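Long-range contacts in dehalogenase (Rhodospirillaceae, PDB 6A41), which probably catalyses the removal of halogen from an organic substrate, using a Rossmann-type fold of the kind that binds NAD(P) in short-chain dehydrogenases and reductases: residues A[130-135]-A[219-224]; A[174-179]-A[234-239]. One frame throughout, in Å; residues are numbered along the deposited sequence.

Going from the N terminus, strand 129-136 opens contact 1 and strand 172-179 opens contact 2 before either has closed. Helix 214-225 then returns to the sheet and closes contact 1 through 219-224, and strand 236-239 follows it to close contact 2 through 234-239. The two loops therefore cross rather than nest. Strands 129-136 and 172-179 are neighbours in the parallel sheet, joined by probable hydrogen bonds such as Phe133 N to Asn175 O, and the contact centres lie about 7 Å apart. Contact 1 lays the helix on one face of the sheet, while contact 2 adds the last strand at its edge. Both reach a second subunit.

Contact 1 (A[130-135]-A[219-224]); sequences RIVFVS and ATICFL
Arg130 has CG anti to its carbonyl carbon and bends at chi2 (-84°), which brings CD to the last turn of helix 214-225, 3.1 Å from Leu224 O. At Ile221, CD1 lies anti to CA (chi2 158°), extended from the helix to Val134. These are strand-to-helix contacts of a Rossmann-type alpha/beta fold: the helix runs nearly antiparallel to strand 130-135, at 156° between their directions, with the short axes 9.1 Å apart at closest approach. Val132 sits between the two ends of the contact. Its CG2 meets Leu224 CB at 3.9 Å, the two side chains crossing at about a right angle, while CG1 faces Ile221 CG2 at 4.2 Å. Val81 and Val177 on the flanking strands extend this apolar bed, both touching Ile221.

The polar part lies at the C-terminal end of the helix. Arg130 NH2 hydrogen-bonds Ser226 O, and Leu224 O lies at the guanidinium edge, near its plane; the positive charge would probably suit the partial negative charge of the helix end. An alanine in place of Arg130 would take this donor from Ser226 O and the CD packing from Leu224 O, and would probably leave a gap and an unmatched carbonyl at this helix end. At the opposite end of the contact, both Val134 methyls meet a single methyl: Ile221 CD1 lies 3.8 Å from Val134 CG2 and 4.1 Å from CG1.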
loop_
_atom_site.group_PDB
_atom_site.type_symbol
_atom_site.label_atom_id
_atom_site.label_comp_id
_atom_site.label_asym_id
_atom_site.label_seq_id
_atom_site.Cartn_x
_atom_site.Cartn_y
_atom_site.Cartn_z
ATOM N N ARG A 130 -2.868 3.767 -24.211
ATOM C CA ARG A 130 -2.072 3.377 -23.094
ATOM C C ARG A 130 -1.234 4.580 -22.688
ATOM O O ARG A 130 -0.616 5.240 -23.546
ATOM C CB ARG A 130 -1.105 2.253 -23.456
ATOM C CG ARG A 130 -1.732 1.008 -23.927
ATOM C CD ARG A 130 -2.123 0.219 -22.713
ATOM N NE ARG A 130 -2.653 -1.076 -23.113
ATOM C CZ ARG A 130 -3.849 -1.323 -23.575
ATOM N NH1 ARG A 130 -4.797 -0.394 -23.661
ATOM N NH2 ARG A 130 -4.163 -2.540 -23.867
ATOM N N ILE A 131 -1.216 4.929 -21.432
ATOM C CA ILE A 131 -0.284 5.938 -20.966
ATOM C C ILE A 131 0.598 5.305 -19.845
ATOM O O ILE A 131 0.010 4.735 -18.877
ATOM C CB ILE A 131 -1.034 7.130 -20.324
ATOM C CG1 ILE A 131 -2.113 7.821 -21.141
ATOM C CG2 ILE A 131 -0.051 8.175 -19.805
ATOM C CD1 ILE A 131 -1.622 8.672 -22.171
ATOM N N VAL A 132 1.913 5.289 -19.999
ATOM C CA VAL A 132 2.820 4.703 -18.986
ATOM C C VAL A 132 3.760 5.786 -18.499
ATOM O O VAL A 132 4.442 6.437 -19.318
ATOM C CB VAL A 132 3.605 3.488 -19.484
ATOM C CG1 VAL A 132 4.627 2.985 -18.431
ATOM C CG2 VAL A 132 2.716 2.408 -20.135
ATOM N N PHE A 133 3.717 6.086 -17.205
ATOM C CA PHE A 133 4.679 6.949 -16.597
ATOM C C PHE A 133 5.892 6.146 -16.232
ATOM O O PHE A 133 5.811 5.157 -15.415
ATOM C CB PHE A 133 4.070 7.692 -15.397
ATOM C CG PHE A 133 2.982 8.679 -15.754
ATOM C CD1 PHE A 133 1.691 8.256 -15.980
ATOM C CD2 PHE A 133 3.220 10.014 -15.765
ATOM C CE1 PHE A 133 0.666 9.146 -16.283
ATOM C CE2 PHE A 133 2.187 10.919 -16.109
ATOM C CZ PHE A 133 0.944 10.448 -16.415
ATOM N N VAL A 134 7.047 6.523 -16.679
ATOM C CA VAL A 134 8.254 5.828 -16.159
ATOM C C VAL A 134 8.705 6.601 -14.938
ATOM O O VAL A 134 9.066 7.777 -15.055
ATOM C CB VAL A 134 9.399 5.797 -17.097
ATOM C CG1 VAL A 134 10.465 4.838 -16.602
ATOM C CG2 VAL A 134 8.880 5.314 -18.447
ATOM N N SER A 135 8.615 5.947 -13.777
ATOM C CA SER A 135 8.749 6.662 -12.490
ATOM C C SER A 135 9.718 5.894 -11.547
ATOM O O SER A 135 10.563 5.141 -12.047
ATOM C CB SER A 135 7.365 6.845 -11.799
ATOM O OG SER A 135 7.434 7.776 -10.727
ATOM N N ALA A 219 11.090 -4.107 -21.216
ATOM C CA ALA A 219 10.138 -5.151 -21.395
ATOM C C ALA A 219 8.885 -4.912 -20.498
ATOM O O ALA A 219 7.757 -5.215 -20.923
ATOM C CB ALA A 219 10.680 -6.599 -21.133
ATOM N N THR A 220 9.106 -4.418 -19.298
ATOM C CA THR A 220 7.979 -4.047 -18.419
ATOM C C THR A 220 7.085 -2.984 -18.964
ATOM O O THR A 220 5.857 -3.079 -18.963
ATOM C CB THR A 220 8.498 -3.791 -16.989
ATOM O OG1 THR A 220 9.233 -4.979 -16.529
ATOM C CG2 THR A 220 7.361 -3.554 -16.114
ATOM N N ILE A 221 7.695 -1.908 -19.388
ATOM C CA ILE A 221 6.967 -0.829 -20.056
ATOM C C ILE A 221 6.256 -1.315 -21.312
ATOM O O ILE A 221 5.014 -1.002 -21.494
ATOM C CB ILE A 221 7.927 0.362 -20.306
ATOM C CG1 ILE A 221 8.500 0.972 -19.047
ATOM C CG2 ILE A 221 7.328 1.375 -21.268
ATOM C CD1 ILE A 221 9.827 1.747 -19.294
ATOM N N CYS A 222 6.934 -2.090 -22.161
ATOM C CA CYS A 222 6.323 -2.692 -23.299
ATOM C C CYS A 222 5.105 -3.590 -22.980
ATOM O O CYS A 222 4.048 -3.507 -23.614
ATOM C CB CYS A 222 7.307 -3.480 -24.140
ATOM S SG CYS A 222 8.409 -2.358 -25.040
ATOM N N PHE A 223 5.264 -4.404 -21.931
ATOM C CA PHE A 223 4.140 -5.179 -21.513
ATOM C C PHE A 223 2.899 -4.253 -21.176
ATOM O O PHE A 223 1.772 -4.529 -21.709
ATOM C CB PHE A 223 4.473 -6.090 -20.289
ATOM C CG PHE A 223 3.181 -6.703 -19.668
ATOM C CD1 PHE A 223 2.459 -7.633 -20.371
ATOM C CD2 PHE A 223 2.719 -6.236 -18.444
ATOM C CE1 PHE A 223 1.205 -8.154 -19.890
ATOM C CE2 PHE A 223 1.535 -6.729 -17.905
ATOM C CZ PHE A 223 0.806 -7.656 -18.617
ATOM N N LEU A 224 3.085 -3.166 -20.427
ATOM C CA LEU A 224 1.940 -2.317 -20.079
ATOM C C LEU A 224 1.352 -1.616 -21.306
ATOM O O LEU A 224 0.137 -1.350 -21.296
ATOM C CB LEU A 224 2.297 -1.275 -19.026
ATOM C CG LEU A 224 2.656 -1.965 -17.693
ATOM C CD1 LEU A 224 3.331 -0.924 -16.810
ATOM C CD2 LEU A 224 1.440 -2.610 -17.006
#

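Contact 2 (A[174-179]-A[234-239]); sequences VNAVGS and GHVLPH
Gly234 N gives its hydrogen to Val174 O at 2.7 Å, the first of five backbone bonds that join these two parallel segments. Ala176 then uses both its polar atoms: its N reaches His235 O at 2.8 Å, in the plane of that carbonyl, and its O takes Leu237 N at 2.9 Å in a nearly straight bond (171° at the hydrogen). Gly178 does the same two residues on. Its N binds Leu237 O at 2.8 Å from well above the carbonyl plane, 50° out of it, and its O receives His239 N at 2.8 Å. Alpha hydrogens fill in between, as where Val236 CA lies 3.4 Å from Ala176 O.

Side chains alternate between the faces. On one, Ala176 CB meets Val236 CG2 at 4.1 Å; a side chain on Gly178 would point to this same face, tight against Val236 CG1. On the other, Val177 has CG1 anti to its backbone N (chi1 176°), which sets that methyl 3.6 Å from His239 CB, the two side chains lying side by side and pointing the same way. Leu224 and Leu217 of helix 214-225 pack on Val177 from this face.

Further out, His235 NE2 hydrogen-bonds His235 NE2 of the second subunit, whose His235 also packs on Leu237 and Pro238. A final parallel strand at the sheet edge, with a subunit interface beside it, is the arrangement known from the Rossmann fold of oligomeric short-chain dehydrogenases and reductases.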
loop_
_atom_site.group_PDB
_atom_site.type_symbol
_atom_site.label_atom_id
_atom_site.label_comp_id
_atom_site.label_asym_id
_atom_site.label_seq_id
_atom_site.Cartn_x
_atom_site.Cartn_y
_atom_site.Cartn_z
ATOM N N VAL A 174 -3.911 3.756 -17.727
ATOM C CA VAL A 174 -2.906 4.650 -17.220
ATOM C C VAL A 174 -2.221 3.919 -16.059
ATOM O O VAL A 174 -2.824 3.635 -15.061
ATOM C CB VAL A 174 -3.466 5.929 -16.711
ATOM C CG1 VAL A 174 -2.350 6.871 -16.331
ATOM C CG2 VAL A 174 -4.332 6.637 -17.727
ATOM N N ASN A 175 -0.939 3.764 -16.204
ATOM C CA ASN A 175 -0.099 3.070 -15.192
ATOM C C ASN A 175 1.269 3.768 -15.064
ATOM O O ASN A 175 1.664 4.603 -15.915
ATOM C CB ASN A 175 0.139 1.631 -15.655
ATOM C CG ASN A 175 -1.130 0.817 -15.670
ATOM O OD1 ASN A 175 -1.606 0.405 -16.784
ATOM N ND2 ASN A 175 -1.755 0.654 -14.596
ATOM N N ALA A 176 2.036 3.368 -14.033
ATOM C CA ALA A 176 3.422 3.805 -13.908
ATOM C C ALA A 176 4.280 2.611 -13.629
ATOM O O ALA A 176 3.799 1.575 -13.059
ATOM C CB ALA A 176 3.587 4.775 -12.768
ATOM N N VAL A 177 5.537 2.693 -13.979
ATOM C CA VAL A 177 6.511 1.668 -13.563
ATOM C C VAL A 177 7.432 2.411 -12.565
ATOM O O VAL A 177 7.989 3.408 -12.870
ATOM C CB VAL A 177 7.351 1.159 -14.733
ATOM C CG1 VAL A 177 8.421 0.147 -14.187
ATOM C CG2 VAL A 177 6.466 0.378 -15.721
ATOM N N GLY A 178 7.520 1.900 -11.349
ATOM C CA GLY A 178 8.293 2.453 -10.282
ATOM C C GLY A 178 9.651 1.804 -10.289
ATOM O O GLY A 178 9.872 0.793 -9.631
ATOM N N SER A 179 10.509 2.306 -11.116
ATOM C CA SER A 179 11.874 1.725 -11.196
ATOM C C SER A 179 12.771 2.075 -10.041
ATOM O O SER A 179 12.667 3.122 -9.418
ATOM C CB SER A 179 12.598 2.198 -12.472
ATOM O OG SER A 179 13.723 1.393 -12.805
ATOM N N GLY A 234 -4.360 2.169 -13.379
ATOM C CA GLY A 234 -4.285 2.794 -12.123
ATOM C C GLY A 234 -3.176 2.296 -11.233
ATOM O O GLY A 234 -3.209 2.574 -10.027
ATOM N N HIS A 235 -2.193 1.625 -11.806
ATOM C CA HIS A 235 -1.271 0.920 -10.982
ATOM C C HIS A 235 0.151 1.500 -11.096
ATOM O O HIS A 235 0.583 1.849 -12.180
ATOM C CB HIS A 235 -1.189 -0.569 -11.374
ATOM C CG HIS A 235 -0.338 -1.408 -10.428
ATOM N ND1 HIS A 235 -0.514 -1.427 -9.053
ATOM C CD2 HIS A 235 0.680 -2.267 -10.695
ATOM C CE1 HIS A 235 0.363 -2.299 -8.524
ATOM N NE2 HIS A 235 1.091 -2.829 -9.506
ATOM N N VAL A 236 0.874 1.455 -9.976
ATOM C CA VAL A 236 2.330 1.755 -9.974
ATOM C C VAL A 236 3.103 0.434 -9.725
ATOM O O VAL A 236 3.025 -0.092 -8.612
ATOM C CB VAL A 236 2.661 2.769 -8.852
ATOM C CG1 VAL A 236 4.194 2.930 -8.852
ATOM C CG2 VAL A 236 1.909 4.037 -9.125
ATOM N N LEU A 237 3.684 -0.135 -10.772
ATOM C CA LEU A 237 4.325 -1.441 -10.794
ATOM C C LEU A 237 5.798 -1.281 -10.377
ATOM O O LEU A 237 6.653 -0.771 -11.139
ATOM C CB LEU A 237 4.186 -2.050 -12.154
ATOM C CG LEU A 237 4.890 -3.299 -12.575
ATOM C CD1 LEU A 237 4.842 -4.248 -11.475
ATOM C CD2 LEU A 237 4.215 -3.862 -13.847
ATOM N N PRO A 238 6.141 -1.730 -9.159
ATOM C CA PRO A 238 7.545 -1.702 -8.720
ATOM C C PRO A 238 8.469 -2.595 -9.509
ATOM O O PRO A 238 8.141 -3.764 -9.842
ATOM C CB PRO A 238 7.481 -2.112 -7.257
ATOM C CG PRO A 238 6.013 -2.082 -7.000
ATOM C CD PRO A 238 5.326 -2.455 -8.218
ATOM N N HIS A 239 9.580 -2.012 -9.919
ATOM C CA HIS A 239 10.549 -2.667 -10.772
ATOM C C HIS A 239 11.927 -2.336 -10.223
ATOM O O HIS A 239 12.644 -1.593 -10.740
ATOM C CB HIS A 239 10.376 -2.183 -12.204
ATOM C CG HIS A 239 11.205 -2.926 -13.178
ATOM N ND1 HIS A 239 12.528 -2.623 -13.378
ATOM C CD2 HIS A 239 10.918 -3.981 -13.977
ATOM C CE1 HIS A 239 13.017 -3.441 -14.317
ATOM N NE2 HIS A 239 12.067 -4.257 -14.720
#